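Local coordinates for uncharacterized protein (Streptomyces malaysiense, PDB 6ZYL), which catalyses the beta-hydroxylation of thioholgamide as a non-heme monooxygenase of the phytanoyl-CoA dioxygenase family, probably using iron and 2-oxoglutarate, at residues Gln57-Ala62 / Leu81-Ala86; Gly68-Tyr73 / Ala274-Phe279; Ile89-Ala94 / Leu251-Thr256; Pro93-Ala98 / Ala144-Ala149; Asp235-Arg240 / Gly259-Glu264. All coordinates share one frame; numbering follows the deposited sequence.

Contact 1 (Gln57-Ala62 / Leu81-Ala86)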
# COMPACT_ATOMS: atom_id res chain seq x y z
N GLN A 57 5.35 10.66 11.82
CA GLN A 57 6.64 10.74 12.48
C GLN A 57 6.50 10.63 14.01
O GLN A 57 7.27 10.00 14.64
CB GLN A 57 7.43 11.94 12.01
CG GLN A 57 7.93 11.78 10.60
CD GLN A 57 8.67 12.97 10.06
OE1 GLN A 57 8.31 14.08 10.30
NE2 GLN A 57 9.72 12.72 9.34
N THR A 58 5.47 11.22 14.55
CA THR A 58 5.17 11.10 15.94
C THR A 58 4.86 9.64 16.28
O THR A 58 5.33 9.13 17.22
CB THR A 58 4.01 12.02 16.35
OG1 THR A 58 4.43 13.37 16.28
CG2 THR A 58 3.57 11.73 17.74
N TYR A 59 4.10 8.98 15.44
CA TYR A 59 3.76 7.60 15.62
C TYR A 59 5.00 6.68 15.58
O TYR A 59 5.12 5.84 16.38
CB TYR A 59 2.73 7.21 14.57
CG TYR A 59 2.73 5.78 14.18
CD1 TYR A 59 2.01 4.84 14.89
CD2 TYR A 59 3.42 5.36 13.10
CE1 TYR A 59 2.00 3.55 14.54
CE2 TYR A 59 3.41 4.06 12.73
CZ TYR A 59 2.70 3.16 13.47
OH TYR A 59 2.73 1.91 13.10
N LEU A 60 5.90 6.93 14.65
CA LEU A 60 7.07 6.13 14.51
C LEU A 60 7.95 6.24 15.75
O LEU A 60 8.47 5.28 16.18
CB LEU A 60 7.84 6.50 13.26
CG LEU A 60 7.25 6.08 11.92
CD1 LEU A 60 7.98 6.69 10.76
CD2 LEU A 60 7.15 4.59 11.77
N ARG A 61 8.10 7.43 16.28
CA ARG A 61 8.88 7.63 17.48
C ARG A 61 8.25 6.91 18.67
O ARG A 61 8.91 6.28 19.40
CB ARG A 61 9.05 9.12 17.84
CG ARG A 61 9.95 9.91 16.93
CD ARG A 61 10.25 11.30 17.43
NE ARG A 61 9.11 12.18 17.42
CZ ARG A 61 8.71 12.88 16.37
NH1 ARG A 61 9.35 12.87 15.24
NH2 ARG A 61 7.68 13.64 16.49
N ALA A 62 6.95 6.99 18.80
CA ALA A 62 6.26 6.37 19.88
C ALA A 62 6.37 4.86 19.88
O ALA A 62 6.70 4.31 20.87
CB ALA A 62 4.81 6.77 19.83
N LEU A 81 -5.01 0.04 11.89
CA LEU A 81 -5.76 -0.53 13.00
C LEU A 81 -5.33 0.04 14.35
O LEU A 81 -6.05 -0.17 15.34
CB LEU A 81 -5.62 -2.05 13.02
CG LEU A 81 -6.17 -2.82 11.82
CD1 LEU A 81 -6.12 -4.33 12.09
CD2 LEU A 81 -7.58 -2.40 11.47
N VAL A 82 -4.21 0.74 14.42
CA VAL A 82 -3.73 1.29 15.69
C VAL A 82 -3.46 2.78 15.65
O VAL A 82 -3.43 3.43 16.71
CB VAL A 82 -2.46 0.54 16.16
CG1 VAL A 82 -2.78 -0.90 16.51
CG2 VAL A 82 -1.38 0.61 15.09
N ALA A 83 -3.25 3.39 14.48
CA ALA A 83 -2.83 4.78 14.39
C ALA A 83 -3.94 5.62 13.77
O ALA A 83 -4.43 5.31 12.67
CB ALA A 83 -1.55 4.91 13.56
N SER A 84 -4.33 6.69 14.46
CA SER A 84 -5.43 7.52 13.99
C SER A 84 -5.12 8.17 12.65
O SER A 84 -6.01 8.32 11.80
CB SER A 84 -5.77 8.58 15.04
OG SER A 84 -6.32 8.00 16.20
N TRP A 85 -3.87 8.58 12.44
CA TRP A 85 -3.52 9.23 11.18
C TRP A 85 -3.69 8.27 10.00
O TRP A 85 -4.16 8.67 8.93
CB TRP A 85 -2.09 9.77 11.23
CG TRP A 85 -1.02 8.72 11.27
CD1 TRP A 85 -0.41 8.21 12.37
CD2 TRP A 85 -0.43 8.06 10.14
NE1 TRP A 85 0.52 7.27 12.01
CE2 TRP A 85 0.53 7.16 10.65
CE3 TRP A 85 -0.61 8.14 8.76
CZ2 TRP A 85 1.30 6.34 9.82
CZ3 TRP A 85 0.15 7.33 7.94
CH2 TRP A 85 1.10 6.44 8.47
N ALA A 86 -3.31 7.00 10.19
CA ALA A 86 -3.50 6.02 9.13
C ALA A 86 -4.98 5.67 8.96
O ALA A 86 -5.46 5.54 7.83
CB ALA A 86 -2.69 4.76 9.42
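Trp85 NE1 comes up against the phenol ring of Tyr59, 3.4 Å from Tyr59 CG, with Tyr59 CB and CD2 also close by. The indole presents its edge to the phenol face in an offset edge-to-face pair: the centroids of the Tyr59 ring and the five-membered ring of Trp85 are 5.1 Å apart and the planes meet at 66°. The offset carries NE1 toward the CB end of the phenol, while Trp85 CZ2 reaches Tyr59 CD2 at 4.0 Å. Ala83 CB leans obliquely on the same side of the phenol, 3.8 Å from Tyr59 CD1. Tyr59 projects from helix 46-66 with CG swung roughly opposite the backbone N (chi1 152°), which sends the ring across toward the start of helix 84-90, where Ala83 is the N-cap residue. Beyond the ring, Tyr59 OH is hydrogen-bonded to Ala74 O, and Trp85 makes a second edge-to-face pair with Phe232 of the main sheet. An alanine in place of Tyr59 would probably open a gap beside the Trp85 edge and Ala83 CB and leave Ala74 O without its hydroxyl partner. No hydrogen bond links the two segments, so the helices are joined here by aromatic and methyl packing, and the buried phenol is fixed at one end by its helix and at the other by its hydroxyl.

Contact 2 (Gly68-Tyr73 / Ala274-Phe279)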
# COMPACT_ATOMS: atom_id res chain seq x y z
N GLY A 68 9.11 -3.87 21.14
CA GLY A 68 8.27 -5.05 21.08
C GLY A 68 7.64 -5.23 19.71
O GLY A 68 8.27 -5.00 18.67
N ALA A 69 6.38 -5.67 19.72
CA ALA A 69 5.70 -6.05 18.48
C ALA A 69 5.29 -4.83 17.66
O ALA A 69 5.32 -4.88 16.42
CB ALA A 69 4.48 -6.91 18.80
N LEU A 70 4.87 -3.75 18.32
CA LEU A 70 4.51 -2.54 17.59
C LEU A 70 5.71 -1.98 16.83
O LEU A 70 5.59 -1.61 15.66
CB LEU A 70 3.97 -1.49 18.57
CG LEU A 70 2.46 -1.40 18.76
CD1 LEU A 70 2.16 -0.20 19.68
CD2 LEU A 70 1.72 -1.26 17.46
N ALA A 71 6.87 -1.92 17.49
CA ALA A 71 8.07 -1.44 16.82
C ALA A 71 8.44 -2.34 15.65
O ALA A 71 8.82 -1.86 14.58
CB ALA A 71 9.23 -1.37 17.82
N ARG A 72 8.33 -3.66 15.83
CA ARG A 72 8.69 -4.58 14.77
C ARG A 72 7.77 -4.44 13.56
O ARG A 72 8.22 -4.56 12.42
CB ARG A 72 8.67 -6.02 15.29
CG ARG A 72 8.91 -7.06 14.22
CD ARG A 72 9.30 -8.42 14.81
NE ARG A 72 9.46 -9.40 13.74
CZ ARG A 72 10.58 -9.57 13.04
NH1 ARG A 72 11.65 -8.84 13.30
NH2 ARG A 72 10.62 -10.48 12.08
N TYR A 73 6.49 -4.17 13.80
CA TYR A 73 5.50 -4.04 12.74
C TYR A 73 5.02 -2.60 12.61
O TYR A 73 3.85 -2.33 12.32
CB TYR A 73 4.33 -4.99 13.00
CG TYR A 73 4.74 -6.44 12.89
CD1 TYR A 73 4.82 -7.06 11.65
CD2 TYR A 73 5.07 -7.18 14.02
CE1 TYR A 73 5.21 -8.38 11.54
CE2 TYR A 73 5.45 -8.51 13.91
CZ TYR A 73 5.52 -9.10 12.67
OH TYR A 73 5.90 -10.41 12.55
N ALA A 274 -7.94 -1.94 23.16
CA ALA A 274 -8.75 -2.80 22.30
C ALA A 274 -8.18 -2.85 20.89
O ALA A 274 -8.20 -3.90 20.23
CB ALA A 274 -10.20 -2.32 22.28
N ALA A 275 -7.66 -1.72 20.41
CA ALA A 275 -7.05 -1.69 19.08
C ALA A 275 -5.75 -2.48 19.06
O ALA A 275 -5.45 -3.18 18.08
CB ALA A 275 -6.81 -0.25 18.64
N LEU A 276 -4.95 -2.37 20.12
CA LEU A 276 -3.71 -3.13 20.19
C LEU A 276 -3.98 -4.63 20.15
O LEU A 276 -3.29 -5.37 19.44
CB LEU A 276 -2.94 -2.77 21.46
CG LEU A 276 -2.27 -1.40 21.53
CD1 LEU A 276 -1.61 -1.22 22.89
CD2 LEU A 276 -1.26 -1.22 20.41
N ASN A 277 -4.99 -5.08 20.90
CA ASN A 277 -5.30 -6.51 20.92
C ASN A 277 -5.76 -7.00 19.55
O ASN A 277 -5.33 -8.05 19.08
CB ASN A 277 -6.37 -6.79 21.98
CG ASN A 277 -5.88 -6.52 23.39
OD1 ASN A 277 -4.68 -6.47 23.64
ND2 ASN A 277 -6.81 -6.35 24.31
N ASP A 278 -6.64 -6.24 18.90
CA ASP A 278 -7.05 -6.59 17.54
C ASP A 278 -5.88 -6.51 16.57
O ASP A 278 -5.81 -7.29 15.61
CB ASP A 278 -8.19 -5.68 17.08
CG ASP A 278 -9.48 -5.92 17.84
OD1 ASP A 278 -9.64 -7.01 18.42
OD2 ASP A 278 -10.33 -5.01 17.86
N PHE A 279 -4.97 -5.56 16.79
CA PHE A 279 -3.78 -5.43 15.95
C PHE A 279 -2.91 -6.68 16.04
O PHE A 279 -2.56 -7.28 15.02
CB PHE A 279 -3.01 -4.18 16.37
CG PHE A 279 -1.69 -4.00 15.68
CD1 PHE A 279 -1.61 -3.34 14.47
CD2 PHE A 279 -0.52 -4.47 16.26
CE1 PHE A 279 -0.40 -3.16 13.83
CE2 PHE A 279 0.69 -4.31 15.63
CZ PHE A 279 0.76 -3.65 14.42
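Leu70 of the short helix 68-72 pushes its two methyl groups against Leu276 and Phe279, one turn apart on the C-terminal helix 273-295, in a helix-helix contact at the flank of the fold. This is the tight part. Leu70 CD1 meets Leu276 CD2 at 3.6 Å, the two side chains crossing nearly at right angles. The other branch makes a CH-pi contact: Leu70 CD2 stands over one face of the Phe279 ring, 4.1 Å from its centroid and 28° off the ring normal. Phe279 can receive it because its CG lies anti to the backbone N (chi1 174°), which extends the ring toward helix 68-72. An alanine at Leu70 is likely to leave a gap between the helices, with the Phe279 face and Leu276 CD2 both losing their methyl partners. Packing is looser at Tyr73, the partly exposed residue just past the end of helix 68-72. Its ring leads away from Phe279 toward Val283 and Gln287 farther along the C-terminal helix, so only the base of the side chain approaches, with Tyr73 CB 4.1 Å from Phe279 CZ. Tyr73 O lies at the edge of the Phe279 ring, in its plane, 4.0 Å from CZ.

Contact 3 (Ile89-Ala94 / Leu251-Thr256)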
# COMPACT_ATOMS: atom_id res chain seq x y z
N ILE A 89 -6.62 8.37 6.79
CA ILE A 89 -6.31 8.42 5.36
C ILE A 89 -7.06 7.33 4.61
O ILE A 89 -7.65 7.58 3.55
CB ILE A 89 -4.79 8.33 5.13
CG1 ILE A 89 -4.11 9.59 5.68
CG2 ILE A 89 -4.49 8.16 3.65
CD1 ILE A 89 -2.61 9.63 5.50
N VAL A 90 -7.05 6.10 5.13
CA VAL A 90 -7.68 5.01 4.40
C VAL A 90 -9.19 5.19 4.31
O VAL A 90 -9.84 4.53 3.49
CB VAL A 90 -7.35 3.63 5.02
CG1 VAL A 90 -5.84 3.47 5.19
CG2 VAL A 90 -8.07 3.45 6.35
N HIS A 91 -9.77 6.06 5.13
CA HIS A 91 -11.19 6.37 5.06
C HIS A 91 -11.47 7.69 4.35
O HIS A 91 -12.63 8.11 4.29
CB HIS A 91 -11.80 6.41 6.47
CG HIS A 91 -11.93 5.07 7.11
ND1 HIS A 91 -10.90 4.48 7.82
CD2 HIS A 91 -12.96 4.19 7.14
CE1 HIS A 91 -11.30 3.30 8.27
NE2 HIS A 91 -12.54 3.10 7.87
N HIS A 92 -10.45 8.34 3.80
CA HIS A 92 -10.63 9.63 3.17
C HIS A 92 -11.59 9.51 1.99
O HIS A 92 -11.38 8.66 1.11
CB HIS A 92 -9.29 10.19 2.71
CG HIS A 92 -9.33 11.65 2.37
ND1 HIS A 92 -9.89 12.12 1.20
CD2 HIS A 92 -8.89 12.73 3.04
CE1 HIS A 92 -9.79 13.44 1.17
NE2 HIS A 92 -9.19 13.83 2.28
N PRO A 93 -12.63 10.35 1.91
CA PRO A 93 -13.62 10.17 0.84
C PRO A 93 -13.05 10.30 -0.56
O PRO A 93 -13.52 9.62 -1.48
CB PRO A 93 -14.66 11.28 1.12
CG PRO A 93 -14.47 11.63 2.57
CD PRO A 93 -13.00 11.43 2.85
N ALA A 94 -12.06 11.17 -0.77
CA ALA A 94 -11.47 11.31 -2.10
C ALA A 94 -10.83 10.01 -2.55
O ALA A 94 -10.96 9.61 -3.71
CB ALA A 94 -10.46 12.45 -2.11
N LEU A 251 -10.59 -4.69 6.61
CA LEU A 251 -11.44 -3.65 7.20
C LEU A 251 -12.45 -3.18 6.16
O LEU A 251 -12.07 -2.66 5.11
CB LEU A 251 -10.61 -2.48 7.71
CG LEU A 251 -11.41 -1.34 8.35
CD1 LEU A 251 -12.11 -1.82 9.61
CD2 LEU A 251 -10.51 -0.15 8.65
N LEU A 252 -13.73 -3.35 6.47
CA LEU A 252 -14.80 -2.89 5.59
C LEU A 252 -14.85 -1.37 5.61
O LEU A 252 -14.94 -0.75 6.68
CB LEU A 252 -16.13 -3.48 6.04
CG LEU A 252 -17.40 -3.09 5.28
CD1 LEU A 252 -17.37 -3.65 3.88
CD2 LEU A 252 -18.62 -3.58 6.05
N VAL A 253 -14.80 -0.76 4.42
CA VAL A 253 -14.86 0.69 4.31
C VAL A 253 -15.98 1.17 3.40
O VAL A 253 -16.44 2.32 3.55
CB VAL A 253 -13.51 1.27 3.85
CG1 VAL A 253 -12.42 0.97 4.87
CG2 VAL A 253 -13.12 0.73 2.48
N ARG A 254 -16.45 0.36 2.45
CA ARG A 254 -17.61 0.69 1.63
C ARG A 254 -18.43 -0.58 1.43
O ARG A 254 -17.87 -1.65 1.15
CB ARG A 254 -17.22 1.28 0.28
CG ARG A 254 -16.71 2.71 0.34
CD ARG A 254 -17.85 3.72 0.44
NE ARG A 254 -17.37 5.09 0.44
CZ ARG A 254 -17.15 5.81 -0.66
NH1 ARG A 254 -17.38 5.30 -1.86
NH2 ARG A 254 -16.71 7.06 -0.55
N GLY A 255 -19.74 -0.46 1.56
CA GLY A 255 -20.62 -1.61 1.43
C GLY A 255 -20.83 -2.32 2.75
O GLY A 255 -20.46 -1.85 3.83
N THR A 256 -21.43 -3.50 2.65
CA THR A 256 -21.73 -4.33 3.81
C THR A 256 -21.17 -5.74 3.70
O THR A 256 -21.37 -6.55 4.61
CB THR A 256 -23.25 -4.43 4.02
OG1 THR A 256 -23.84 -5.15 2.93
CG2 THR A 256 -23.87 -3.05 4.11
O HOH W 1 -14.05 0.96 8.35
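A classic beta bulge in strand 249-254, where Val253 and Arg254 both face Leu107 of the neighbouring strand, lies beside the turn between helices 84-90 and 93-103, and His91 of that turn packs against the strand. The imidazole meets two apolar side chains. Leu251 CD2 approaches His91 CE1 at 3.6 Å, the side chains crossing nearly at right angles, and Val253 CG1 lies 3.7 Å from His91 NE2. The same nitrogen has a polar partner as well: a water sits at the edge of the ring, in its plane, 2.7 Å from His91 NE2, and donates to Leu252 O at 2.6 Å. The second ring nitrogen, His91 ND1, is hydrogen-bonded to Asp87 O in the preceding helix, so both ends of the imidazole are held and its rotation is fixed. Arg254 follows along the bulge. Its chain bends at the second torsion (chi2 -80°), which brings the guanidinium toward helix 93-103; there NH2 forms a salt bridge with Asp97, while Pro93 O, 4.2 Å from Arg254 NH2, is merely a neighbour. The start of that helix is capped by the residue beside His91: His92 ND1 accepts from Ala94 N at 3.1 Å, with the donor 18° out of the imidazole plane. With no direct hydrogen bond between the segments, turn and strand are joined by van der Waals contact of the imidazole with two aliphatic side chains and, near the surface, by a water that gives NE2 a polar partner and links the ring to the strand backbone.

Contact 4 (Pro93-Ala98 / Ala144-Ala149)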
# COMPACT_ATOMS: atom_id res chain seq x y z
N PRO A 93 -12.63 10.35 1.91
CA PRO A 93 -13.62 10.17 0.84
C PRO A 93 -13.05 10.30 -0.56
O PRO A 93 -13.52 9.62 -1.48
CB PRO A 93 -14.66 11.28 1.12
CG PRO A 93 -14.47 11.63 2.57
CD PRO A 93 -13.00 11.43 2.85
N ALA A 94 -12.06 11.17 -0.77
CA ALA A 94 -11.47 11.31 -2.10
C ALA A 94 -10.83 10.01 -2.55
O ALA A 94 -10.96 9.61 -3.71
CB ALA A 94 -10.46 12.45 -2.11
N ILE A 95 -10.13 9.33 -1.64
CA ILE A 95 -9.50 8.06 -1.99
C ILE A 95 -10.56 6.99 -2.22
O ILE A 95 -10.52 6.25 -3.21
CB ILE A 95 -8.49 7.64 -0.91
CG1 ILE A 95 -7.35 8.66 -0.83
CG2 ILE A 95 -7.95 6.25 -1.20
CD1 ILE A 95 -6.37 8.43 0.30
N LEU A 96 -11.54 6.90 -1.31
CA LEU A 96 -12.59 5.89 -1.46
C LEU A 96 -13.38 6.11 -2.74
O LEU A 96 -13.74 5.15 -3.43
CB LEU A 96 -13.51 5.91 -0.25
CG LEU A 96 -12.89 5.50 1.09
CD1 LEU A 96 -13.97 5.44 2.17
CD2 LEU A 96 -12.16 4.18 0.99
N ASP A 97 -13.67 7.37 -3.09
CA ASP A 97 -14.39 7.64 -4.33
C ASP A 97 -13.57 7.24 -5.54
O ASP A 97 -14.09 6.64 -6.49
CB ASP A 97 -14.76 9.13 -4.41
CG ASP A 97 -15.88 9.51 -3.47
OD1 ASP A 97 -16.56 8.60 -2.95
OD2 ASP A 97 -16.08 10.72 -3.25
N ALA A 98 -12.27 7.55 -5.53
CA ALA A 98 -11.41 7.17 -6.64
C ALA A 98 -11.33 5.66 -6.77
O ALA A 98 -11.42 5.12 -7.88
CB ALA A 98 -10.01 7.76 -6.45
N ALA A 144 -6.47 -2.91 -5.94
CA ALA A 144 -5.63 -1.80 -6.34
C ALA A 144 -4.89 -1.30 -5.11
O ALA A 144 -5.43 -1.33 -4.00
CB ALA A 144 -6.45 -0.66 -6.96
N ARG A 145 -3.64 -0.88 -5.30
CA ARG A 145 -2.84 -0.29 -4.24
C ARG A 145 -2.80 1.22 -4.44
O ARG A 145 -2.41 1.70 -5.51
CB ARG A 145 -1.43 -0.86 -4.22
CG ARG A 145 -0.51 -0.18 -3.21
CD ARG A 145 0.76 -0.97 -2.98
NE ARG A 145 0.52 -2.20 -2.23
CZ ARG A 145 1.48 -2.98 -1.75
NH1 ARG A 145 2.75 -2.67 -1.94
NH2 ARG A 145 1.17 -4.08 -1.07
N VAL A 146 -3.21 1.96 -3.41
CA VAL A 146 -3.16 3.42 -3.42
C VAL A 146 -1.87 3.84 -2.72
O VAL A 146 -1.66 3.54 -1.54
CB VAL A 146 -4.39 4.03 -2.73
CG1 VAL A 146 -4.27 5.55 -2.68
CG2 VAL A 146 -5.66 3.61 -3.45
N TRP A 147 -1.01 4.54 -3.45
CA TRP A 147 0.33 4.94 -3.01
C TRP A 147 0.28 6.44 -2.74
O TRP A 147 0.39 7.25 -3.66
CB TRP A 147 1.33 4.58 -4.10
CG TRP A 147 2.78 4.60 -3.73
CD1 TRP A 147 3.44 3.72 -2.93
CD2 TRP A 147 3.76 5.52 -4.22
NE1 TRP A 147 4.77 4.05 -2.86
CE2 TRP A 147 4.99 5.15 -3.64
CE3 TRP A 147 3.72 6.63 -5.07
CZ2 TRP A 147 6.17 5.85 -3.90
CZ3 TRP A 147 4.89 7.32 -5.32
CH2 TRP A 147 6.10 6.93 -4.74
N VAL A 148 0.10 6.80 -1.47
CA VAL A 148 -0.12 8.19 -1.08
C VAL A 148 1.23 8.84 -0.78
O VAL A 148 2.02 8.31 0.00
CB VAL A 148 -1.05 8.27 0.14
CG1 VAL A 148 -1.27 9.73 0.53
CG2 VAL A 148 -2.37 7.58 -0.14
N ALA A 149 1.46 10.00 -1.39
CA ALA A 149 2.69 10.76 -1.18
C ALA A 149 2.52 11.65 0.04
O ALA A 149 1.74 12.61 0.02
CB ALA A 149 3.03 11.59 -2.41
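Helix-on-sheet packing joins Ile95 of helix 93-103 to Val146 and Val148 of strand 143-149, a strand of the large sheet in what is, for this family, a double-stranded beta-helix fold. The contact is buried and wholly apolar, and a single helix residue carries it. Ile95 splits its branches between the two valines. CG2, anti to the backbone N, points at Val146, reaching Val146 CG1 at 4.0 Å and Val146 CG2 at 4.2 Å. The longer arm runs on along the strand to Val148. Because the valines are two residues apart, their side chains fall on one face of the sheet, and the helix lies over that face with Ile95 bridging them. Tyr236 and Cys209 from the strands on the two flanks of 143-149 fill in around the site. The alternate residues face the other way: Arg145 forms a salt bridge with Asp235, and Trp147 NE1 is hydrogen-bonded to a tartrate, probably from the crystallisation liquor. The strand therefore has one apolar, helix-covered face and another that carries Arg145 and Trp147 with these polar partners, consistent with the barrel interior in which relatives hold their iron and cosubstrate. At the far end of the isoleucine, Ile95 CD1 is 4.1 Å from Val148 CG2.

Contact 5 (Asp235-Arg240 / Gly259-Glu264)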
# COMPACT_ATOMS: atom_id res chain seq x y z
N ASP A 235 -3.77 -1.11 0.34
CA ASP A 235 -4.32 -2.15 -0.52
C ASP A 235 -5.83 -2.20 -0.36
O ASP A 235 -6.33 -2.51 0.73
CB ASP A 235 -3.70 -3.51 -0.20
CG ASP A 235 -2.27 -3.62 -0.68
OD1 ASP A 235 -1.98 -3.13 -1.79
OD2 ASP A 235 -1.44 -4.18 0.06
N TYR A 236 -6.56 -1.87 -1.42
CA TYR A 236 -8.01 -1.96 -1.45
C TYR A 236 -8.42 -3.19 -2.25
O TYR A 236 -7.84 -3.48 -3.30
CB TYR A 236 -8.62 -0.70 -2.06
CG TYR A 236 -8.52 0.52 -1.16
CD1 TYR A 236 -9.47 0.77 -0.19
CD2 TYR A 236 -7.46 1.41 -1.29
CE1 TYR A 236 -9.37 1.89 0.64
CE2 TYR A 236 -7.35 2.52 -0.48
CZ TYR A 236 -8.31 2.76 0.48
OH TYR A 236 -8.21 3.86 1.30
N ILE A 237 -9.42 -3.90 -1.75
CA ILE A 237 -9.96 -5.08 -2.41
C ILE A 237 -11.48 -5.01 -2.34
O ILE A 237 -12.06 -4.26 -1.55
CB ILE A 237 -9.48 -6.40 -1.77
CG1 ILE A 237 -9.96 -6.50 -0.32
CG2 ILE A 237 -7.96 -6.51 -1.84
CD1 ILE A 237 -9.67 -7.84 0.34
N THR A 238 -12.13 -5.80 -3.18
CA THR A 238 -13.55 -6.06 -3.09
C THR A 238 -13.79 -7.44 -2.50
O THR A 238 -12.86 -8.25 -2.37
CB THR A 238 -14.21 -5.97 -4.47
OG1 THR A 238 -14.02 -7.22 -5.16
CG2 THR A 238 -13.61 -4.84 -5.29
N PRO A 239 -15.03 -7.76 -2.12
CA PRO A 239 -15.32 -9.10 -1.59
C PRO A 239 -15.14 -10.22 -2.61
O PRO A 239 -15.27 -11.39 -2.25
CB PRO A 239 -16.79 -9.00 -1.14
CG PRO A 239 -17.08 -7.52 -1.03
CD PRO A 239 -16.21 -6.87 -2.07
N ARG A 240 -14.85 -9.89 -3.88
CA ARG A 240 -14.55 -10.92 -4.87
C ARG A 240 -13.10 -11.38 -4.81
O ARG A 240 -12.75 -12.36 -5.47
CB ARG A 240 -14.88 -10.41 -6.27
CG ARG A 240 -16.37 -10.20 -6.52
CD ARG A 240 -16.69 -10.05 -8.01
NE ARG A 240 -16.26 -11.21 -8.79
CZ ARG A 240 -17.07 -12.16 -9.24
NH1 ARG A 240 -18.38 -12.09 -9.00
NH2 ARG A 240 -16.58 -13.17 -9.94
N GLY A 259 -17.06 -10.68 2.32
CA GLY A 259 -16.60 -11.86 1.60
C GLY A 259 -16.02 -12.89 2.55
O GLY A 259 -16.63 -13.25 3.56
N ALA A 260 -14.83 -13.38 2.22
CA ALA A 260 -14.17 -14.41 3.01
C ALA A 260 -13.34 -13.86 4.15
O ALA A 260 -12.70 -14.64 4.87
CB ALA A 260 -13.28 -15.27 2.10
N PHE A 261 -13.33 -12.55 4.36
CA PHE A 261 -12.43 -11.91 5.31
C PHE A 261 -13.13 -11.66 6.64
O PHE A 261 -14.24 -11.12 6.67
CB PHE A 261 -11.90 -10.59 4.74
CG PHE A 261 -11.09 -10.76 3.48
CD1 PHE A 261 -9.74 -11.02 3.55
CD2 PHE A 261 -11.70 -10.67 2.24
CE1 PHE A 261 -8.99 -11.19 2.40
CE2 PHE A 261 -10.96 -10.84 1.09
CZ PHE A 261 -9.60 -11.10 1.17
N LEU A 262 -12.48 -12.07 7.72
CA LEU A 262 -12.97 -11.71 9.04
C LEU A 262 -12.92 -10.19 9.20
O LEU A 262 -11.94 -9.56 8.79
CB LEU A 262 -12.13 -12.38 10.13
CG LEU A 262 -12.23 -13.91 10.16
CD1 LEU A 262 -11.13 -14.50 11.04
CD2 LEU A 262 -13.60 -14.36 10.64
N PRO A 263 -13.96 -9.57 9.76
CA PRO A 263 -13.99 -8.10 9.80
C PRO A 263 -13.09 -7.54 10.90
O PRO A 263 -12.97 -8.09 11.99
CB PRO A 263 -15.46 -7.78 10.08
CG PRO A 263 -15.99 -9.00 10.78
CD PRO A 263 -15.21 -10.18 10.24
N GLU A 264 -12.43 -6.43 10.57
CA GLU A 264 -11.62 -5.68 11.51
C GLU A 264 -12.41 -4.46 11.99
O GLU A 264 -13.54 -4.22 11.57
CB GLU A 264 -10.29 -5.28 10.85
CG GLU A 264 -9.37 -6.48 10.61
CD GLU A 264 -8.26 -6.20 9.61
OE1 GLU A 264 -8.28 -5.13 8.97
OE2 GLU A 264 -7.37 -7.06 9.46
O HOH W 2 -13.82 -12.80 -0.39
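At the end of strand 229-237, Ile237 and Pro239 meet Phe261 and Gly259 of the loop that leads into strand 262-263. An ST turn shapes this strand end, with Thr238 OG1 accepting from Arg240 N at 3.1 Å and an N-H...O angle of 154°. Ile237 reaches out to meet Phe261 head-on. Its CD1 ends over one face of the aromatic ring, just 3.4 Å from both Phe261 CE2 and CZ, toward one side of the ring. The first torsion (chi1 63°) tucks CG1 in over the backbone, and the extended arm beyond carries CD1 to the ring. Leu108 and Trp110 also pack on Ile237, while Ala250 touches Phe261. Nearer the surface, Pro239 CB rests 3.9 Å from Gly259 N. Gly259 has a positive phi (59°), and a beta carbon there would run into Pro239 O, so the close backbone approach depends on its lacking a side chain. A water completes the junction, donating to Pro239 O at 2.7 Å and accepting from Ala260 N at 2.9 Å. Strand end and loop are thus joined by close apolar contact of Ile237 with the Phe261 face and, toward solvent, by backbone groups that satisfy each other through water.

How the contacts relate
Contacts 3, 4 and 5 gather on the large sheet, with the centres of 3 and 4 about 10 Å apart and those of 3 and 5 about 12 Å. Polar bonds tie them: Arg254 NH2 reaches Asp97 OD1 at 2.8 Å between contacts 3 and 4, Val90 O probably bonds Tyr236 OH between 3 and 5, and Arg145 NE meets Asp235 OD1 at 2.7 Å between 4 and 5. Contacts 1 and 2 form a helical group, centres about 11 Å apart, joined where Val82 CG1 packs 3.3 Å from Phe279 CB; contact 1 also shares helix 84-90 with contact 3. Contact 4 reaches a bound tartrate through Trp147 NE1; the centre of contact 2 is about 25 Å from that of contact 4.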